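Local coordinates for protein IAA acetyltransferase (Bacillus cereus ATCC 14579, PDB 1Y9K) that probably acts as a GNAT-family N-acetyltransferase, transferring an acetyl group from acetyl-CoA to an amine acceptor, at residues Ile7-Lys12 with Arg36-Val41; Ala14-Leu19 with Gly46-Val51; Tyr52-Thr57 with Arg84-Thr89; Met62-Ile67 with Leu98-Gly103. All coordinates share one frame; numbering follows the deposited sequence.

Contact 1: Ile7-Lys12 with Arg36-Val41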
loop_
_atom_site.group_PDB
_atom_site.type_symbol
_atom_site.label_atom_id
_atom_site.label_comp_id
_atom_site.label_asym_id
_atom_site.label_seq_id
_atom_site.Cartn_x
_atom_site.Cartn_y
_atom_site.Cartn_z
ATOM N N ILE A 7 -1.782 -9.740 -12.186
ATOM C CA ILE A 7 -1.410 -9.693 -10.768
ATOM C C ILE A 7 -1.297 -11.094 -10.183
ATOM O O ILE A 7 -2.180 -11.921 -10.361
ATOM C CB ILE A 7 -2.413 -8.850 -9.914
ATOM C CG1 ILE A 7 -2.625 -7.459 -10.527
ATOM C CG2 ILE A 7 -1.937 -8.753 -8.461
ATOM C CD1 ILE A 7 -3.709 -6.612 -9.843
ATOM N N GLU A 8 -0.211 -11.348 -9.464
ATOM C CA GLU A 8 0.048 -12.671 -8.897
ATOM C C GLU A 8 0.835 -12.590 -7.582
ATOM O O GLU A 8 1.515 -11.605 -7.315
ATOM C CB GLU A 8 0.752 -13.589 -9.939
ATOM C CG GLU A 8 1.814 -12.888 -10.822
ATOM C CD GLU A 8 2.246 -13.701 -12.062
ATOM O OE1 GLU A 8 1.410 -13.942 -12.972
ATOM O OE2 GLU A 8 3.443 -14.073 -12.139
ATOM N N ARG A 9 0.715 -13.625 -6.759
ATOM C CA ARG A 9 1.554 -13.776 -5.576
ATOM C C ARG A 9 3.011 -14.057 -5.896
ATOM O O ARG A 9 3.331 -14.756 -6.862
ATOM C CB ARG A 9 1.049 -14.911 -4.702
ATOM C CG ARG A 9 0.131 -14.434 -3.644
ATOM C CD ARG A 9 0.440 -15.059 -2.312
ATOM N NE ARG A 9 1.689 -14.548 -1.769
ATOM C CZ ARG A 9 2.230 -14.989 -0.644
ATOM N NH1 ARG A 9 1.625 -15.942 0.061
ATOM N NH2 ARG A 9 3.373 -14.473 -0.223
ATOM N N ILE A 10 3.892 -13.521 -5.061
ATOM C CA ILE A 10 5.302 -13.837 -5.140
ATOM C C ILE A 10 5.779 -14.277 -3.766
ATOM O O ILE A 10 5.200 -13.868 -2.759
ATOM C CB ILE A 10 6.157 -12.647 -5.665
ATOM C CG1 ILE A 10 5.910 -11.387 -4.838
ATOM C CG2 ILE A 10 5.897 -12.401 -7.163
ATOM C CD1 ILE A 10 7.144 -10.579 -4.596
ATOM N N PRO A 11 6.818 -15.133 -3.715
ATOM C CA PRO A 11 7.423 -15.457 -2.422
ATOM C C PRO A 11 8.222 -14.270 -1.872
ATOM O O PRO A 11 8.685 -13.426 -2.641
ATOM C CB PRO A 11 8.345 -16.631 -2.755
ATOM C CG PRO A 11 8.681 -16.450 -4.183
ATOM C CD PRO A 11 7.483 -15.842 -4.828
ATOM N N LYS A 12 8.376 -14.207 -0.555
ATOM C CA LYS A 12 9.095 -13.096 0.086
ATOM C C LYS A 12 10.576 -12.977 -0.317
ATOM O O LYS A 12 11.168 -11.899 -0.223
ATOM C CB LYS A 12 8.930 -13.144 1.609
ATOM C CG LYS A 12 9.072 -14.511 2.250
ATOM C CD LYS A 12 8.298 -14.531 3.561
ATOM C CE LYS A 12 8.593 -15.780 4.398
ATOM N NZ LYS A 12 7.587 -15.927 5.517
ATOM N N ARG A 36 6.397 -11.158 7.541
ATOM C CA ARG A 36 5.147 -11.577 8.181
ATOM C C ARG A 36 3.940 -11.577 7.243
ATOM O O ARG A 36 2.929 -12.210 7.535
ATOM C CB ARG A 36 4.859 -10.705 9.409
ATOM C CG ARG A 36 5.723 -10.996 10.633
ATOM C CD ARG A 36 5.312 -10.101 11.813
ATOM N NE ARG A 36 3.865 -10.160 12.055
ATOM C CZ ARG A 36 3.101 -9.140 12.445
ATOM N NH1 ARG A 36 3.623 -7.929 12.666
ATOM N NH2 ARG A 36 1.797 -9.341 12.616
ATOM N N GLY A 37 4.046 -10.879 6.117
ATOM C CA GLY A 37 2.889 -10.642 5.248
ATOM C C GLY A 37 2.905 -11.296 3.878
ATOM O O GLY A 37 3.759 -12.139 3.585
ATOM N N LEU A 38 1.957 -10.889 3.038
ATOM C CA LEU A 38 1.741 -11.506 1.736
ATOM C C LEU A 38 1.917 -10.460 0.650
ATOM O O LEU A 38 1.229 -9.436 0.652
ATOM C CB LEU A 38 0.332 -12.119 1.644
ATOM C CG LEU A 38 -0.201 -13.005 2.776
ATOM C CD1 LEU A 38 -1.728 -13.116 2.726
ATOM C CD2 LEU A 38 0.433 -14.386 2.747
ATOM N N THR A 39 2.830 -10.731 -0.279
ATOM C CA THR A 39 3.184 -9.784 -1.330
ATOM C C THR A 39 2.650 -10.224 -2.690
ATOM O O THR A 39 2.864 -11.354 -3.112
ATOM C CB THR A 39 4.708 -9.595 -1.416
ATOM O OG1 THR A 39 5.240 -9.348 -0.109
ATOM C CG2 THR A 39 5.057 -8.438 -2.333
ATOM N N TYR A 40 1.950 -9.314 -3.363
ATOM C CA TYR A 40 1.448 -9.550 -4.711
ATOM C C TYR A 40 2.047 -8.521 -5.663
ATOM O O TYR A 40 2.181 -7.354 -5.304
ATOM C CB TYR A 40 -0.087 -9.500 -4.736
ATOM C CG TYR A 40 -0.732 -10.497 -3.795
ATOM C CD1 TYR A 40 -0.668 -10.316 -2.409
ATOM C CD2 TYR A 40 -1.407 -11.616 -4.285
ATOM C CE1 TYR A 40 -1.244 -11.220 -1.529
ATOM C CE2 TYR A 40 -1.994 -12.534 -3.412
ATOM C CZ TYR A 40 -1.901 -12.327 -2.030
ATOM O OH TYR A 40 -2.465 -13.226 -1.144
ATOM N N VAL A 41 2.430 -8.951 -6.861
ATOM C CA VAL A 41 2.974 -8.011 -7.847
ATOM C C VAL A 41 2.094 -7.872 -9.090
ATOM O O VAL A 41 1.370 -8.790 -9.447
ATOM C CB VAL A 41 4.451 -8.320 -8.239
ATOM C CG1 VAL A 41 5.355 -8.259 -7.018
ATOM C CG2 VAL A 41 4.576 -9.678 -8.964
#
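E8 and V41 form a hydrogen-bonded antiparallel pair. E8 N donates to V41 O at 3.0 Å, V41 N returns the bond to E8 O at 2.8 Å, and both donors lie nearly along the C=O axes they meet. I10 N reaches T39 O at 3.1 Å in the carbonyl plane. CH···O contacts reinforce the ladder, I7 CA against V41 O (3.2 Å) and Y40 CA against E8 O. Strand 6-10 is the edge strand here, paired with 38-43; the chain between them is largely helical, the order (strand, two helices, strand) with which the GNAT fold begins. Most of the apolar packing lies on the face of I10, T39 and V41. I10 holds CG1 in the crowded position between N and the carbonyl carbon (chi1 54°); with chi2 turned to 141°, CD1 comes to T39 CG2 and V41 CG1, while I10 CG2 meets V41 CG2 at 3.5 Å. P16 adds to this patch. Opposite, R9 and Y40 form a non-hydrogen-bonded pair, and the bent R9 chain runs obliquely over one face of the Y40 ring. R9 CZ stays 5.5 Å from the ring centroid, so any cation-pi attraction is weak. The guanidinium lays one face on L38, whose CB sits 4.1 Å above the plane, and has T39 O at its edge; R9 NH2 also makes a weak hydrogen bond to I10 O.

Contact 2: Ala14-Leu19 with Gly46-Val51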
loop_
_atom_site.group_PDB
_atom_site.type_symbol
_atom_site.label_atom_id
_atom_site.label_comp_id
_atom_site.label_asym_id
_atom_site.label_seq_id
_atom_site.Cartn_x
_atom_site.Cartn_y
_atom_site.Cartn_z
ATOM N N ALA A 14 11.588 -13.046 -3.217
ATOM C CA ALA A 14 11.582 -12.493 -4.569
ATOM C C ALA A 14 10.920 -11.120 -4.648
ATOM O O ALA A 14 10.531 -10.678 -5.729
ATOM C CB ALA A 14 10.899 -13.469 -5.534
ATOM N N ILE A 15 10.797 -10.447 -3.508
ATOM C CA ILE A 15 10.127 -9.142 -3.452
ATOM C C ILE A 15 10.837 -8.061 -4.282
ATOM O O ILE A 15 12.068 -7.985 -4.280
ATOM C CB ILE A 15 9.883 -8.650 -1.987
ATOM C CG1 ILE A 15 11.190 -8.620 -1.184
ATOM C CG2 ILE A 15 8.823 -9.515 -1.302
ATOM C CD1 ILE A 15 11.204 -7.616 -0.021
ATOM N N PRO A 16 10.060 -7.242 -5.021
ATOM C CA PRO A 16 10.654 -6.065 -5.639
ATOM C C PRO A 16 10.910 -4.972 -4.602
ATOM O O PRO A 16 10.113 -4.042 -4.477
ATOM C CB PRO A 16 9.597 -5.628 -6.661
ATOM C CG PRO A 16 8.310 -6.145 -6.133
ATOM C CD PRO A 16 8.622 -7.372 -5.334
ATOM N N LYS A 17 12.010 -5.106 -3.857
ATOM C CA LYS A 17 12.478 -4.068 -2.922
ATOM C C LYS A 17 12.501 -2.708 -3.607
ATOM O O LYS A 17 12.100 -1.697 -3.033
ATOM C CB LYS A 17 13.885 -4.401 -2.422
ATOM C CG LYS A 17 13.949 -4.969 -1.017
ATOM C CD LYS A 17 15.350 -5.506 -0.723
ATOM C CE LYS A 17 15.620 -5.603 0.783
ATOM N NZ LYS A 17 16.698 -6.608 1.057
ATOM N N SER A 18 12.978 -2.729 -4.847
ATOM C CA SER A 18 12.993 -1.616 -5.781
ATOM C C SER A 18 11.714 -0.787 -5.776
ATOM O O SER A 18 11.733 0.409 -5.471
ATOM C CB SER A 18 13.258 -2.173 -7.191
ATOM O OG SER A 18 12.805 -3.527 -7.326
ATOM N N LEU A 19 10.599 -1.434 -6.093
ATOM C CA LEU A 19 9.311 -0.756 -6.175
ATOM C C LEU A 19 8.708 -0.455 -4.797
ATOM O O LEU A 19 8.025 0.560 -4.618
ATOM C CB LEU A 19 8.361 -1.603 -7.014
ATOM C CG LEU A 19 7.285 -0.939 -7.855
ATOM C CD1 LEU A 19 7.855 0.157 -8.737
ATOM C CD2 LEU A 19 6.670 -2.027 -8.694
ATOM N N GLY A 46 6.427 -6.703 -20.046
ATOM C CA GLY A 46 7.614 -7.499 -19.736
ATOM C C GLY A 46 8.305 -7.217 -18.401
ATOM O O GLY A 46 9.461 -7.604 -18.221
ATOM N N SER A 47 7.619 -6.563 -17.459
ATOM C CA SER A 47 8.237 -6.248 -16.161
ATOM C C SER A 47 7.244 -6.057 -15.012
ATOM O O SER A 47 6.064 -5.790 -15.243
ATOM C CB SER A 47 9.168 -5.029 -16.281
ATOM O OG SER A 47 8.429 -3.810 -16.338
ATOM N N VAL A 48 7.735 -6.221 -13.782
ATOM C CA VAL A 48 6.988 -5.884 -12.564
ATOM C C VAL A 48 6.872 -4.361 -12.368
ATOM O O VAL A 48 7.872 -3.668 -12.161
ATOM C CB VAL A 48 7.618 -6.533 -11.312
ATOM C CG1 VAL A 48 6.949 -6.010 -10.021
ATOM C CG2 VAL A 48 7.517 -8.051 -11.401
ATOM N N ILE A 49 5.640 -3.861 -12.420
ATOM C CA ILE A 49 5.371 -2.415 -12.419
ATOM C C ILE A 49 4.432 -1.942 -11.278
ATOM O O ILE A 49 4.142 -0.750 -11.139
ATOM C CB ILE A 49 4.835 -1.943 -13.807
ATOM C CG1 ILE A 49 3.727 -2.867 -14.338
ATOM C CG2 ILE A 49 5.966 -1.881 -14.827
ATOM C CD1 ILE A 49 2.399 -2.780 -13.611
ATOM N N GLY A 50 3.978 -2.890 -10.466
ATOM C CA GLY A 50 3.113 -2.617 -9.334
ATOM C C GLY A 50 3.322 -3.661 -8.252
ATOM O O GLY A 50 3.801 -4.770 -8.520
ATOM N N VAL A 51 2.978 -3.306 -7.022
ATOM C CA VAL A 51 3.111 -4.219 -5.905
ATOM C C VAL A 51 2.161 -3.792 -4.794
ATOM O O VAL A 51 1.739 -2.633 -4.754
ATOM C CB VAL A 51 4.586 -4.291 -5.401
ATOM C CG1 VAL A 51 5.083 -2.921 -4.894
ATOM C CG2 VAL A 51 4.766 -5.385 -4.353
#
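Here the first helix of the GNAT fold, 17-23, rests its N-terminal turn on strand 48-56 by van der Waals packing, without polar bonds. P16 occupies the N-cap position and is the centre of an inverse gamma turn; its ring points toward the strand. P16 CG touches two valines: V51 CG2 at 4.0 Å, tip to tip, and V48 CG1 at 4.1 Å, across it at about a right angle. Each valine presents the methyl that stands anti to its backbone N, CG1 for V48 (chi1 172°) and CG2 for V51. The other V51 methyl, CG1, takes the crowded position between N and the carbonyl carbon (chi1 62°) and lies 4.1 Å from L19 CB, the two side chains sliding past each other in opposite directions. L19 departs from the staggered chi1 positions (-149°), and its CD2 drops onto the main chain of the strand. It lands at a classic beta bulge, where I49 and G50 stand opposite the single residue A42. The I49 side chain points away from the helix and G50 has none, so the backbone receives the leucine: L19 CD2 lies 3.4 Å from I49 C and 3.3 Å from G50 N.

Contact 3: Tyr52-Thr57 with Arg84-Thr89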
loop_
_atom_site.group_PDB
_atom_site.type_symbol
_atom_site.label_atom_id
_atom_site.label_comp_id
_atom_site.label_asym_id
_atom_site.label_seq_id
_atom_site.Cartn_x
_atom_site.Cartn_y
_atom_site.Cartn_z
ATOM N N TYR A 52 1.789 -4.750 -3.939
ATOM C CA TYR A 52 1.199 -4.471 -2.635
ATOM C C TYR A 52 1.534 -5.590 -1.633
ATOM O O TYR A 52 1.782 -6.734 -2.022
ATOM C CB TYR A 52 -0.312 -4.206 -2.728
ATOM C CG TYR A 52 -1.203 -5.425 -2.957
ATOM C CD1 TYR A 52 -1.552 -6.272 -1.900
ATOM C CD2 TYR A 52 -1.729 -5.706 -4.227
ATOM C CE1 TYR A 52 -2.385 -7.378 -2.100
ATOM C CE2 TYR A 52 -2.564 -6.805 -4.437
ATOM C CZ TYR A 52 -2.881 -7.633 -3.366
ATOM O OH TYR A 52 -3.693 -8.718 -3.560
ATOM N N VAL A 53 1.574 -5.236 -0.352
ATOM C CA VAL A 53 1.833 -6.177 0.730
ATOM C C VAL A 53 0.647 -6.090 1.692
ATOM O O VAL A 53 0.291 -5.001 2.169
ATOM C CB VAL A 53 3.167 -5.857 1.483
ATOM C CG1 VAL A 53 3.442 -6.857 2.608
ATOM C CG2 VAL A 53 4.335 -5.834 0.528
ATOM N N LEU A 54 0.033 -7.249 1.945
ATOM C CA LEU A 54 -1.023 -7.410 2.944
ATOM C C LEU A 54 -0.441 -7.983 4.219
ATOM O O LEU A 54 0.353 -8.915 4.172
ATOM C CB LEU A 54 -2.113 -8.341 2.423
ATOM C CG LEU A 54 -3.080 -7.717 1.426
ATOM C CD1 LEU A 54 -4.086 -8.741 0.945
ATOM C CD2 LEU A 54 -3.791 -6.521 2.047
ATOM N N LEU A 55 -0.807 -7.403 5.359
ATOM C CA LEU A 55 -0.421 -7.953 6.655
ATOM C C LEU A 55 -1.663 -8.164 7.512
ATOM O O LEU A 55 -2.530 -7.295 7.574
ATOM C CB LEU A 55 0.564 -7.023 7.356
ATOM C CG LEU A 55 1.175 -7.446 8.700
ATOM C CD1 LEU A 55 2.102 -8.641 8.524
ATOM C CD2 LEU A 55 1.908 -6.286 9.363
ATOM N N GLU A 56 -1.751 -9.328 8.152
ATOM C CA GLU A 56 -2.832 -9.620 9.093
ATOM C C GLU A 56 -2.483 -9.052 10.464
ATOM O O GLU A 56 -1.447 -9.392 11.049
ATOM C CB GLU A 56 -3.114 -11.126 9.172
ATOM C CG GLU A 56 -4.502 -11.444 9.720
ATOM C CD GLU A 56 -4.767 -12.935 9.868
ATOM O OE1 GLU A 56 -3.954 -13.759 9.407
ATOM O OE2 GLU A 56 -5.807 -13.281 10.451
ATOM N N THR A 57 -3.356 -8.189 10.973
ATOM C CA THR A 57 -3.021 -7.356 12.123
ATOM C C THR A 57 -3.879 -7.694 13.351
ATOM O O THR A 57 -3.566 -8.641 14.090
ATOM C CB THR A 57 -3.099 -5.849 11.754
ATOM O OG1 THR A 57 -4.407 -5.540 11.263
ATOM C CG2 THR A 57 -2.073 -5.510 10.659
ATOM N N ARG A 84 -8.424 -3.119 -5.877
ATOM C CA ARG A 84 -9.473 -4.114 -6.127
ATOM C C ARG A 84 -8.985 -5.520 -5.751
ATOM O O ARG A 84 -9.690 -6.255 -5.053
ATOM C CB ARG A 84 -9.923 -4.106 -7.603
ATOM C CG ARG A 84 -10.709 -2.859 -8.071
ATOM C CD ARG A 84 -11.557 -3.147 -9.341
ATOM N NE ARG A 84 -10.820 -3.034 -10.615
ATOM C CZ ARG A 84 -10.157 -4.028 -11.220
ATOM N NH1 ARG A 84 -9.539 -3.807 -12.377
ATOM N NH2 ARG A 84 -10.098 -5.244 -10.682
ATOM N N HIS A 85 -7.771 -5.868 -6.193
ATOM C CA HIS A 85 -7.172 -7.189 -5.941
ATOM C C HIS A 85 -6.866 -7.440 -4.463
ATOM O O HIS A 85 -7.081 -8.554 -3.969
ATOM C CB HIS A 85 -5.906 -7.376 -6.784
ATOM C CG HIS A 85 -5.412 -8.791 -6.856
ATOM N ND1 HIS A 85 -4.814 -9.433 -5.791
ATOM C CD2 HIS A 85 -5.381 -9.672 -7.886
ATOM C CE1 HIS A 85 -4.453 -10.650 -6.155
ATOM N NE2 HIS A 85 -4.783 -10.820 -7.422
ATOM N N ALA A 86 -6.362 -6.419 -3.769
ATOM C CA ALA A 86 -6.152 -6.494 -2.321
ATOM C C ALA A 86 -7.455 -6.792 -1.568
ATOM O O ALA A 86 -7.478 -7.665 -0.687
ATOM C CB ALA A 86 -5.502 -5.218 -1.800
ATOM N N VAL A 87 -8.527 -6.070 -1.925
ATOM C CA VAL A 87 -9.859 -6.253 -1.335
ATOM C C VAL A 87 -10.341 -7.697 -1.524
ATOM O O VAL A 87 -10.772 -8.346 -0.558
ATOM C CB VAL A 87 -10.906 -5.252 -1.935
ATOM C CG1 VAL A 87 -12.334 -5.588 -1.490
ATOM C CG2 VAL A 87 -10.558 -3.795 -1.579
ATOM N N GLU A 88 -10.253 -8.192 -2.764
ATOM C CA GLU A 88 -10.668 -9.556 -3.099
ATOM C C GLU A 88 -9.833 -10.620 -2.395
ATOM O O GLU A 88 -10.364 -11.627 -1.942
ATOM C CB GLU A 88 -10.669 -9.788 -4.620
ATOM C CG GLU A 88 -11.833 -9.102 -5.345
ATOM C CD GLU A 88 -13.168 -9.263 -4.611
ATOM O OE1 GLU A 88 -13.663 -10.412 -4.527
ATOM O OE2 GLU A 88 -13.717 -8.243 -4.119
ATOM N N THR A 89 -8.532 -10.382 -2.299
ATOM C CA THR A 89 -7.636 -11.294 -1.602
ATOM C C THR A 89 -7.983 -11.366 -0.118
ATOM O O THR A 89 -7.968 -12.443 0.478
ATOM C CB THR A 89 -6.182 -10.868 -1.809
ATOM O OG1 THR A 89 -5.900 -10.869 -3.211
ATOM C CG2 THR A 89 -5.222 -11.802 -1.095
#
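One face of the Y52 ring carries the methyl of A86, with CB 3.8 Å above the plane and offset toward the rim, a CH-pi contact 16° off the ring normal. At the edge, in the plane, stands H85 ND1, and the imidazole likewise receives Y52 OH at its own edge. Y52 OH and H85 ND1 share a hydrogen bond of 2.6 Å, in which either could be the donor. The two rings meet obliquely, their planes 55° apart. Y52 reaches the helix because CG sits in the crowded position between N and the carbonyl carbon; with CG anti to N, H85 crosses the phenol at about a right angle and sets ND1 against its hydroxyl. Strand 52-56 and helix residues 84-89 run in roughly the same direction (27°), their axes 9.9 Å apart at closest, the usual packing of a helix on a sheet; in GNAT relatives this helix follows the loop that grips the pyrophosphate of acetyl-CoA. One turn on, T89 OG1 donates to H85 O at 2.7 Å from above the carbonyl plane. H85 O also takes T89 N, so two donors grip it. T89 OG1 lies 3.1 Å from Y52 OH, tip to tip. Beside this polar cluster L54 CD1 packs on T89 CG2 at 3.8 Å and against A86 O. The Y52 ring also meets that of Y40, on neighbouring strand 38-43, nearly parallel to it.

Contact 4: Met62-Ile67 with Leu98-Gly103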
loop_
_atom_site.group_PDB
_atom_site.type_symbol
_atom_site.label_atom_id
_atom_site.label_comp_id
_atom_site.label_asym_id
_atom_site.label_seq_id
_atom_site.Cartn_x
_atom_site.Cartn_y
_atom_site.Cartn_z
HETATM N N MSE A 62 -6.865 -7.253 7.831
HETATM C CA MSE A 62 -5.623 -7.059 7.091
HETATM C C MSE A 62 -5.374 -5.569 6.820
HETATM O O MSE A 62 -6.313 -4.758 6.761
HETATM C CB MSE A 62 -5.590 -7.888 5.795
HETATM C CG MSE A 62 -5.412 -9.409 6.041
HETATM SE SE MSE A 62 -5.125 -10.521 4.632
HETATM C CE MSE A 62 -6.377 -10.109 3.497
ATOM N N GLU A 63 -4.099 -5.217 6.686
ATOM C CA GLU A 63 -3.709 -3.891 6.282
ATOM C C GLU A 63 -2.800 -3.935 5.066
ATOM O O GLU A 63 -1.883 -4.753 5.008
ATOM C CB GLU A 63 -2.984 -3.177 7.413
ATOM C CG GLU A 63 -2.676 -1.723 7.073
ATOM C CD GLU A 63 -2.177 -0.921 8.255
ATOM O OE1 GLU A 63 -2.363 -1.355 9.419
ATOM O OE2 GLU A 63 -1.600 0.160 8.004
ATOM N N ILE A 64 -3.055 -3.045 4.106
ATOM C CA ILE A 64 -2.125 -2.789 3.008
ATOM C C ILE A 64 -0.937 -1.973 3.524
ATOM O O ILE A 64 -1.045 -0.762 3.732
ATOM C CB ILE A 64 -2.806 -2.085 1.822
ATOM C CG1 ILE A 64 -4.013 -2.913 1.349
ATOM C CG2 ILE A 64 -1.810 -1.916 0.691
ATOM C CD1 ILE A 64 -5.020 -2.164 0.483
HETATM N N MSE A 65 0.181 -2.657 3.762
HETATM C CA MSE A 65 1.353 -2.046 4.408
HETATM C C MSE A 65 2.189 -1.245 3.437
HETATM O O MSE A 65 2.972 -0.372 3.832
HETATM C CB MSE A 65 2.236 -3.112 5.060
HETATM C CG MSE A 65 1.591 -3.861 6.234
HETATM SE SE MSE A 65 0.899 -2.804 7.525
HETATM C CE MSE A 65 2.335 -1.897 8.060
ATOM N N ASN A 66 2.036 -1.569 2.165
ATOM C CA ASN A 66 2.786 -0.944 1.094
ATOM C C ASN A 66 2.029 -1.215 -0.181
ATOM O O ASN A 66 1.568 -2.332 -0.411
ATOM C CB ASN A 66 4.206 -1.529 1.012
ATOM C CG ASN A 66 5.141 -0.703 0.141
ATOM O OD1 ASN A 66 4.821 -0.380 -1.004
ATOM N ND2 ASN A 66 6.318 -0.391 0.668
ATOM N N ILE A 67 1.855 -0.171 -0.977
ATOM C CA ILE A 67 1.305 -0.289 -2.321
ATOM C C ILE A 67 2.073 0.701 -3.208
ATOM O O ILE A 67 2.273 1.851 -2.827
ATOM C CB ILE A 67 -0.242 -0.096 -2.352
ATOM C CG1 ILE A 67 -0.783 -0.213 -3.778
ATOM C CG2 ILE A 67 -0.664 1.216 -1.678
ATOM C CD1 ILE A 67 -2.248 -0.609 -3.838
ATOM N N LEU A 98 -10.434 -4.282 6.074
ATOM C CA LEU A 98 -9.198 -3.930 5.377
ATOM C C LEU A 98 -8.789 -2.488 5.694
ATOM O O LEU A 98 -9.605 -1.576 5.607
ATOM C CB LEU A 98 -9.321 -4.153 3.858
ATOM C CG LEU A 98 -8.042 -4.024 3.009
ATOM C CD1 LEU A 98 -6.950 -5.046 3.379
ATOM C CD2 LEU A 98 -8.365 -4.095 1.524
ATOM N N GLU A 99 -7.527 -2.308 6.084
ATOM C CA GLU A 99 -6.977 -0.989 6.402
ATOM C C GLU A 99 -5.814 -0.600 5.496
ATOM O O GLU A 99 -5.091 -1.445 4.957
ATOM C CB GLU A 99 -6.555 -0.904 7.867
ATOM C CG GLU A 99 -7.711 -1.191 8.845
ATOM C CD GLU A 99 -7.346 -0.966 10.298
ATOM O OE1 GLU A 99 -6.177 -1.144 10.670
ATOM O OE2 GLU A 99 -8.243 -0.615 11.091
ATOM N N VAL A 100 -5.658 0.705 5.329
ATOM C CA VAL A 100 -4.550 1.277 4.600
ATOM C C VAL A 100 -4.227 2.630 5.241
ATOM O O VAL A 100 -5.125 3.387 5.621
ATOM C CB VAL A 100 -4.892 1.412 3.084
ATOM C CG1 VAL A 100 -6.009 2.444 2.848
ATOM C CG2 VAL A 100 -3.639 1.736 2.259
ATOM N N GLY A 101 -2.937 2.915 5.381
ATOM C CA GLY A 101 -2.484 4.220 5.849
ATOM C C GLY A 101 -1.824 4.947 4.701
ATOM O O GLY A 101 -1.354 4.317 3.745
ATOM N N THR A 102 -1.819 6.275 4.782
ATOM C CA THR A 102 -1.064 7.111 3.863
ATOM C C THR A 102 -0.772 8.462 4.522
ATOM O O THR A 102 -1.465 8.850 5.457
ATOM C CB THR A 102 -1.760 7.274 2.496
ATOM O OG1 THR A 102 -0.773 7.591 1.517
ATOM C CG2 THR A 102 -2.823 8.373 2.520
ATOM N N GLY A 103 0.267 9.148 4.043
ATOM C CA GLY A 103 0.648 10.455 4.562
ATOM C C GLY A 103 -0.396 11.539 4.335
ATOM O O GLY A 103 -1.188 11.467 3.391
HETATM O O HOH W 1 -0.912 0.990 5.674
HETATM O O HOH W 2 -4.155 -2.771 11.078
#
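Strands 61-69 and 97-103 pair in parallel: E99 N donates to M62 O at 2.8 Å and E99 O accepts from I64 N at 2.7 Å, so E99 is bonded through both N and O to the residues flanking E63. They close a beta-alpha-beta unit through helix 78-92. On the helix-covered face, I64 CD1 meets L98 CD2 obliquely at 4.0 Å, and the V100 methyl anti to N, CG2, lies against I64 CB; selenomethionine M62 lends its CB to L98 CD1. On the other face E63 and E99 extend so that E63 OE1 lies 4.0 Å from E99 OE1, their carboxylates turned 74° apart. A water donates to both of these oxygens. Beyond I64 the direct ladder stops: a second water accepts from G101 N at 2.8 Å and donates to I64 O and to E63 OE2. This opening is consistent with the splay of these two strands, between which acetyl-CoA binds in GNAT relatives. R148 forms a salt bridge with E63 OE2 and K97 one with E99 OE2. Two like charges this close would tend to raise each other's proton affinity, but the basic partners and water probably keep both ionised.

Overall arrangement
Contact 4 lies nearest the chain's centre and, like contact 3, is buried; contacts 1 and 2 are partly buried, toward the sheet edge made by strand 6-10. Contacts 2 and 3 use successive halves of strand 48-56, packing helices 17-23 and 78-92 against it. Strand 38-43 of contact 1 bonds to contact 3 through L38 and Y40, and contact 3 bonds to strand 61-69 of contact 4 through V53 and L55, so one sheet runs through all four. The two strand pairs rely on backbone bonds, antiparallel in contact 1 and parallel with buried carboxylates and waters in contact 4. The helix contacts use side chains, without polar bonds in contact 2 but with a tyrosine-histidine bond in contact 3.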